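Local coordinates for protein CRISPR system Cmr subunit Cmr6 (Pyrococcus furiosus, PDB 4W8V) that binds RNA as a RAMP-superfamily subunit of the type III-B Cmr ribonucleoprotein complex, which it caps together with Cmr1 in CRISPR antiviral defense, at residues Phe88-Lys94 / Ile126-Ile130; Ile116-Lys120 / Lys217-Leu221. One frame throughout, in Å; residues are numbered along the deposited sequence.

In the fold
Both contacts belong to the helical part of this chain, the C-terminal part of Cmr6, a RAMP-superfamily protein, and meet at helix 122-133, with centres about 16 Å apart. In interaction 1, I126, L129 and I130 of that helix receive F88 and P93, while in interaction 2 residues just before it pack on helix 212-228. E128 joins the two: its OE1 lies 2.5 Å from K217 NZ and its OE2 3.0 Å from K120 NZ, both salt bridges. F117 adds apolar continuity, with its CZ 3.8 Å from L129 CD2. Along the chain the four segments alternate, so residues 116-120 fall between the two halves of interaction 1.

Interaction 1. Residues Phe88-Lys94 / Ile126-Ile130; sequences FMKGDPK and IDELI
Residues 126-130, about one and a half turns of helix 122-133 (I130 N to I126 O, 2.8 Å), face the junction of two helices. F88 lies on helix 77-90, G91 and D92 are non-helical, and P93 (phi/psi -64/-41) starts the short helix 93-96. D92 is its N-cap: with chi1 t, OD1 accepts a weak hydrogen bond from K94 N at 3.1 Å. The register is set by CA-CA distances of 7.7 Å for F88-I130 and 6.6 Å for K94-I126.

Apolar contacts form the buried part. F88, its chi1 off-well at -91°, brings CZ within 3.8 Å of I126 CD1, which meets the ring edge, and CE1 within 3.9 Å of L129 CB. P93 points toward the helix, its CG 3.6 Å from I130 CG1. L67 of helix 52-68 also touches F88, I126 and L129.

K94 (chi1 t, chi2 p, chi3 t, chi4 m) passes its CD 3.8 Å from I126 CG2, and NZ forms a salt bridge with D127 OD1 at 2.9 Å, plus a weak hydrogen bond to OD2 at 3.2 Å. Burial of five apolar residues makes the contact chiefly hydrophobic, with the partly exposed K94-D127 pair at its edge.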
# COMPACT_ATOMS: atom_id res chain seq x y z
N PHE A 88 15.03 5.15 -0.90
CA PHE A 88 13.93 5.99 -0.47
C PHE A 88 13.68 5.90 1.03
O PHE A 88 13.38 6.91 1.67
CB PHE A 88 12.67 5.61 -1.24
CG PHE A 88 12.47 6.39 -2.50
CD1 PHE A 88 11.83 7.63 -2.48
CD2 PHE A 88 12.91 5.89 -3.72
CE1 PHE A 88 11.64 8.36 -3.64
CE2 PHE A 88 12.71 6.62 -4.89
CZ PHE A 88 12.07 7.86 -4.84
N MET A 89 13.82 4.71 1.61
CA MET A 89 13.43 4.50 2.99
C MET A 89 14.53 4.78 4.02
O MET A 89 14.24 5.16 5.16
CB MET A 89 12.89 3.08 3.18
CG MET A 89 11.65 2.77 2.32
SD MET A 89 10.83 1.20 2.69
CE MET A 89 10.10 1.60 4.28
N LYS A 90 15.79 4.59 3.64
CA LYS A 90 16.90 4.68 4.59
C LYS A 90 17.90 5.78 4.24
O LYS A 90 18.48 6.40 5.14
CB LYS A 90 17.63 3.33 4.67
CG LYS A 90 16.86 2.25 5.40
CD LYS A 90 17.31 0.86 5.00
CE LYS A 90 18.77 0.61 5.34
NZ LYS A 90 19.20 -0.76 4.92
N GLY A 91 18.11 6.02 2.96
CA GLY A 91 19.11 6.98 2.53
C GLY A 91 18.55 8.19 1.81
O GLY A 91 17.44 8.64 2.11
N ASP A 92 19.33 8.70 0.87
CA ASP A 92 18.94 9.83 0.04
C ASP A 92 18.57 9.33 -1.34
O ASP A 92 19.44 8.94 -2.11
CB ASP A 92 20.09 10.85 -0.05
CG ASP A 92 19.70 12.12 -0.80
OD1 ASP A 92 18.57 12.21 -1.32
OD2 ASP A 92 20.55 13.03 -0.88
N PRO A 93 17.26 9.32 -1.66
CA PRO A 93 16.83 8.82 -2.97
C PRO A 93 17.38 9.67 -4.11
O PRO A 93 17.82 9.12 -5.12
CB PRO A 93 15.31 8.91 -2.89
CG PRO A 93 15.04 9.96 -1.88
CD PRO A 93 16.13 9.83 -0.86
N LYS A 94 17.37 10.99 -3.93
CA LYS A 94 17.84 11.92 -4.95
C LYS A 94 19.26 11.58 -5.41
O LYS A 94 19.53 11.51 -6.61
CB LYS A 94 17.79 13.35 -4.41
CG LYS A 94 17.63 14.41 -5.48
CD LYS A 94 16.33 14.21 -6.24
CE LYS A 94 16.21 15.20 -7.39
NZ LYS A 94 16.24 16.61 -6.90
N ILE A 126 11.07 12.08 -8.63
CA ILE A 126 11.72 11.69 -7.38
C ILE A 126 11.39 12.71 -6.29
O ILE A 126 11.17 12.34 -5.14
CB ILE A 126 13.25 11.59 -7.56
CG1 ILE A 126 13.59 10.54 -8.61
CG2 ILE A 126 13.92 11.24 -6.24
CD1 ILE A 126 13.28 9.14 -8.17
N ASP A 127 11.33 13.98 -6.67
CA ASP A 127 11.05 15.05 -5.71
C ASP A 127 9.61 15.00 -5.22
O ASP A 127 9.35 15.19 -4.04
CB ASP A 127 11.35 16.41 -6.32
CG ASP A 127 12.83 16.65 -6.50
OD1 ASP A 127 13.61 16.14 -5.67
OD2 ASP A 127 13.21 17.36 -7.46
N GLU A 128 8.69 14.75 -6.13
CA GLU A 128 7.28 14.67 -5.76
C GLU A 128 7.06 13.46 -4.86
O GLU A 128 6.22 13.51 -3.96
CB GLU A 128 6.40 14.60 -7.01
CG GLU A 128 6.35 15.90 -7.80
CD GLU A 128 5.10 16.04 -8.64
OE1 GLU A 128 4.95 15.29 -9.62
OE2 GLU A 128 4.25 16.90 -8.31
N LEU A 129 7.82 12.40 -5.10
CA LEU A 129 7.71 11.18 -4.31
C LEU A 129 8.38 11.36 -2.95
O LEU A 129 7.90 10.84 -1.95
CB LEU A 129 8.34 9.98 -5.03
CG LEU A 129 7.65 9.50 -6.30
CD1 LEU A 129 8.53 8.53 -7.07
CD2 LEU A 129 6.32 8.85 -5.96
N ILE A 130 9.49 12.09 -2.93
CA ILE A 130 10.08 12.52 -1.68
C ILE A 130 9.04 13.30 -0.86
O ILE A 130 8.89 13.08 0.33
CB ILE A 130 11.34 13.38 -1.91
CG1 ILE A 130 12.51 12.49 -2.37
CG2 ILE A 130 11.74 14.11 -0.64
CD1 ILE A 130 13.74 13.26 -2.80

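Interaction 2. Residues Ile116-Lys120 / Lys217-Leu221; sequences IFGEK and KAFSL
This is a contact between a helix end and a second helix, within the helical region of the C-terminal, RAMP-superfamily part of Cmr6: the side chains of I116, last in helix 108-116, and F117, first in the type II' beta turn F117-K120 that leads to helix 122-133, pack on helix 212-228. I116 is still helical (-64/-44), F117 leaves helical geometry at -95/23, and G118 takes phi/psi 35/-136, a positive phi that favours glycine; K120 N closes the turn on F117 O at 3.2 Å. Residues 217-221 are regular helix, with L221 N 3.0 Å from K217 O. The nearest CA pair is I116-K217, at 6.2 Å.

Apolar groups make most of the contact. I116 (chi1 m, chi2 m) points toward the helix, setting CD1 3.5 Å from S220 CB and CG2 3.9 Å from K217 CB. F117 (chi1 m, chi2 -78°) places CD1 3.7 Å from K217 CD, and L221 CD1 meets the ring's edge at 4.0 Å from CZ. The ring also packs on I125 and L129 of helix 122-133, so it lies between two helices.

K217 runs its chain out past F117, with chi1 m and chi2 to chi4 all t. No hydrogen bond crosses between the segments, but E128 of helix 122-133 pairs with both lysines. Its shared carboxylate probably offsets the repulsion between K120 NZ and K217 NZ, 3.0 Å apart.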
# COMPACT_ATOMS: atom_id res chain seq x y z
N ILE A 116 0.36 8.87 -14.37
CA ILE A 116 0.05 9.73 -13.23
C ILE A 116 0.91 10.98 -13.25
O ILE A 116 0.42 12.09 -13.01
CB ILE A 116 0.28 9.04 -11.86
CG1 ILE A 116 -0.35 7.64 -11.79
CG2 ILE A 116 -0.22 9.92 -10.73
CD1 ILE A 116 -1.78 7.58 -12.14
N PHE A 117 2.20 10.81 -13.53
CA PHE A 117 3.14 11.91 -13.39
C PHE A 117 3.40 12.69 -14.67
O PHE A 117 4.43 13.35 -14.79
CB PHE A 117 4.45 11.38 -12.82
CG PHE A 117 4.34 10.98 -11.38
CD1 PHE A 117 4.34 11.95 -10.39
CD2 PHE A 117 4.18 9.66 -11.02
CE1 PHE A 117 4.21 11.60 -9.06
CE2 PHE A 117 4.04 9.30 -9.70
CZ PHE A 117 4.06 10.27 -8.72
N GLY A 118 2.45 12.61 -15.60
CA GLY A 118 2.48 13.37 -16.84
C GLY A 118 3.84 13.62 -17.48
O GLY A 118 4.69 12.73 -17.56
N GLU A 119 4.04 14.86 -17.92
CA GLU A 119 5.23 15.24 -18.67
C GLU A 119 6.36 15.71 -17.75
O GLU A 119 7.13 16.59 -18.12
N LYS A 120 6.45 15.12 -16.56
CA LYS A 120 7.52 15.48 -15.64
C LYS A 120 8.72 14.56 -15.84
O LYS A 120 8.56 13.37 -16.12
CB LYS A 120 7.02 15.43 -14.20
CG LYS A 120 5.80 16.30 -13.96
CD LYS A 120 5.65 16.73 -12.52
CE LYS A 120 4.66 17.89 -12.43
NZ LYS A 120 4.29 18.26 -11.03
N LYS A 217 -2.19 12.93 -7.09
CA LYS A 217 -1.28 11.95 -7.64
C LYS A 217 -1.13 10.78 -6.67
O LYS A 217 -1.17 9.62 -7.08
CB LYS A 217 0.08 12.58 -7.93
CG LYS A 217 0.04 13.66 -8.98
CD LYS A 217 1.43 14.06 -9.40
CE LYS A 217 1.39 15.25 -10.37
NZ LYS A 217 2.76 15.68 -10.78
N ALA A 218 -0.99 11.12 -5.39
CA ALA A 218 -0.88 10.13 -4.32
C ALA A 218 -2.07 9.19 -4.33
O ALA A 218 -1.93 7.97 -4.22
CB ALA A 218 -0.77 10.83 -2.96
N PHE A 219 -3.25 9.77 -4.49
CA PHE A 219 -4.49 9.01 -4.52
C PHE A 219 -4.49 8.03 -5.69
O PHE A 219 -5.01 6.92 -5.59
CB PHE A 219 -5.68 9.96 -4.62
CG PHE A 219 -7.01 9.27 -4.51
CD1 PHE A 219 -7.46 8.80 -3.29
CD2 PHE A 219 -7.79 9.07 -5.63
CE1 PHE A 219 -8.68 8.14 -3.19
CE2 PHE A 219 -9.01 8.43 -5.54
CZ PHE A 219 -9.46 7.96 -4.32
N SER A 220 -3.91 8.45 -6.80
CA SER A 220 -3.89 7.65 -8.01
C SER A 220 -2.95 6.46 -7.84
O SER A 220 -3.23 5.36 -8.31
CB SER A 220 -3.47 8.50 -9.21
OG SER A 220 -4.55 9.31 -9.64
N LEU A 221 -1.86 6.69 -7.13
CA LEU A 221 -0.96 5.61 -6.81
C LEU A 221 -1.64 4.62 -5.86
O LEU A 221 -1.50 3.42 -6.01
CB LEU A 221 0.33 6.16 -6.20
CG LEU A 221 1.27 6.85 -7.20
CD1 LEU A 221 2.47 7.42 -6.49
CD2 LEU A 221 1.68 5.88 -8.31